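Local coordinates for Lmo0135 protein (Listeria monocytogenes EGD-e, PDB 5ISU), which is an ABC-transporter substrate-binding protein of solute-binding family 5, probably serving the uptake of peptides, at residues S304-T307 with E308-Y312. Residues are numbered along the deposited sequence; the frame is centred on the assembly and turned at random.
Sequences SFLT and ENTKY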
loop_
_atom_site.group_PDB
_atom_site.type_symbol
_atom_site.label_atom_id
_atom_site.label_comp_id
_atom_site.label_asym_id
_atom_site.label_seq_id
_atom_site.Cartn_x
_atom_site.Cartn_y
_atom_site.Cartn_z
ATOM N N SER A 304 5.708 7.013 -14.665
ATOM C CA SER A 304 5.898 5.578 -14.630
ATOM C C SER A 304 4.724 4.865 -13.972
ATOM O O SER A 304 3.980 5.475 -13.194
ATOM C CB SER A 304 7.134 5.251 -13.823
ATOM O OG SER A 304 7.246 3.851 -13.681
ATOM N N PHE A 305 4.576 3.564 -14.258
ATOM C CA PHE A 305 3.529 2.753 -13.615
ATOM C C PHE A 305 3.925 2.437 -12.148
ATOM O O PHE A 305 3.093 2.038 -11.334
ATOM C CB PHE A 305 3.213 1.474 -14.412
ATOM C CG PHE A 305 4.233 0.402 -14.273
ATOM C CD1 PHE A 305 4.196 -0.466 -13.189
ATOM C CD2 PHE A 305 5.229 0.242 -15.218
ATOM C CE1 PHE A 305 5.146 -1.476 -13.049
ATOM C CE2 PHE A 305 6.178 -0.763 -15.080
ATOM C CZ PHE A 305 6.136 -1.619 -13.992
ATOM N N LEU A 306 5.197 2.638 -11.833
ATOM C CA LEU A 306 5.721 2.488 -10.499
ATOM C C LEU A 306 5.632 3.812 -9.743
ATOM O O LEU A 306 5.808 4.869 -10.352
ATOM C CB LEU A 306 7.207 2.189 -10.592
ATOM C CG LEU A 306 7.699 0.958 -11.320
ATOM C CD1 LEU A 306 9.205 0.957 -11.208
ATOM C CD2 LEU A 306 7.118 -0.283 -10.671
ATOM N N THR A 307 5.415 3.745 -8.429
ATOM C CA THR A 307 5.439 4.933 -7.563
ATOM C C THR A 307 6.892 5.290 -7.250
ATOM O O THR A 307 7.791 4.474 -7.466
ATOM C CB THR A 307 4.625 4.730 -6.266
ATOM O OG1 THR A 307 4.968 3.469 -5.657
ATOM C CG2 THR A 307 3.136 4.761 -6.582
ATOM N N GLU A 308 7.120 6.496 -6.731
ATOM C CA GLU A 308 8.496 7.005 -6.480
ATOM C C GLU A 308 9.334 6.285 -5.443
ATOM O O GLU A 308 10.553 6.380 -5.471
ATOM C CB GLU A 308 8.461 8.484 -6.118
ATOM C CG GLU A 308 7.917 9.371 -7.234
ATOM C CD GLU A 308 8.083 10.864 -6.948
ATOM O OE1 GLU A 308 8.544 11.251 -5.834
ATOM O OE2 GLU A 308 7.761 11.653 -7.856
ATOM N N ASN A 309 8.668 5.630 -4.499
ATOM C CA ASN A 309 9.333 4.855 -3.448
ATOM C C ASN A 309 9.925 3.540 -3.947
ATOM O O ASN A 309 10.750 2.938 -3.258
ATOM C CB ASN A 309 8.319 4.475 -2.349
ATOM C CG ASN A 309 7.136 3.665 -2.904
ATOM O OD1 ASN A 309 6.350 4.174 -3.717
ATOM N ND2 ASN A 309 6.997 2.409 -2.452
ATOM N N THR A 310 9.483 3.070 -5.112
ATOM C CA THR A 310 9.906 1.755 -5.598
ATOM C C THR A 310 11.247 1.795 -6.284
ATOM O O THR A 310 11.434 2.590 -7.193
ATOM C CB THR A 310 8.883 1.196 -6.599
ATOM O OG1 THR A 310 7.579 1.175 -5.999
ATOM C CG2 THR A 310 9.268 -0.209 -7.039
ATOM N N LYS A 311 12.164 0.904 -5.901
ATOM C CA LYS A 311 13.480 0.858 -6.555
ATOM C C LYS A 311 13.395 0.826 -8.065
ATOM O O LYS A 311 12.553 0.139 -8.638
ATOM C CB LYS A 311 14.354 -0.313 -6.115
ATOM C CG LYS A 311 15.125 -0.062 -4.847
ATOM C CD LYS A 311 16.351 -0.946 -4.754
ATOM C CE LYS A 311 16.031 -2.428 -4.813
ATOM N NZ LYS A 311 17.297 -3.199 -4.645
ATOM N N TYR A 312 14.302 1.587 -8.678
ATOM C CA TYR A 312 14.445 1.703 -10.125
ATOM C C TYR A 312 13.369 2.575 -10.776
ATOM O O TYR A 312 13.257 2.638 -12.006
ATOM C CB TYR A 312 14.586 0.316 -10.775
ATOM C CG TYR A 312 15.581 -0.558 -10.017
ATOM C CD1 TYR A 312 16.886 -0.129 -9.792
ATOM C CD2 TYR A 312 15.212 -1.799 -9.519
ATOM C CE1 TYR A 312 17.794 -0.914 -9.099
ATOM C CE2 TYR A 312 16.113 -2.603 -8.826
ATOM C CZ TYR A 312 17.398 -2.155 -8.608
ATOM O OH TYR A 312 18.280 -2.945 -7.915
#
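Thr307 and Glu308 open a type I beta turn that runs on through Asn309 to Thr310. Glu308, the second residue of the turn, takes the helix-like backbone angles this position needs. Beyond CG its chain is extended, and OE2 forms a salt bridge with Lys300 of strand 299-301, a fitting task for a long acidic side chain at an exposed corner.

Asn309, third in the turn, folds back over it. With CG set between its own backbone N and carbonyl carbon (chi1 58°), the amide returns to Thr307, whose OG1 donates to Asn309 OD1 over 2.5 Å, shorter than normal for such a bond and doubtful as an exact length. Asparagine suits the place because its other amide atom, ND2, can at the same time donate to Asn404.

Thr310 closes the turn: its N bonds to Thr307 O at 3.2 Å, nearly straight at the hydrogen (160°) but well above the carbonyl plane. Beta-branched threonine offers a methyl and a hydroxyl from one carbon. CG2 meets Leu306 CD2 at 4.2 Å, while OG1 is hydrogen-bonded to Tyr409 and to the carbonyl of Gly403; Tyr409 also bonds Thr307 OG1, linking both threonines.

At Lys311, a lysine suited to its exposed position, the chain leaves the turn; Leu306 CD1 lies 4.3 Å from Lys311 O, bordering the departing chain. The lysine's CB lies against one face of the Tyr312 ring, offset toward its rim; tyrosine combines this flat packing surface with a hydroxyl that bonds Asp442.

The bend belongs to the loop between strand 299-301 and helix 324-334. Leu306 and Tyr312 rest on helix 442-458, whereas Thr307 packs against Leu258 of strand 248-263 and Tyr467 of strand 462-475, so residues 304-312 lie between that helix and the mixed sheet.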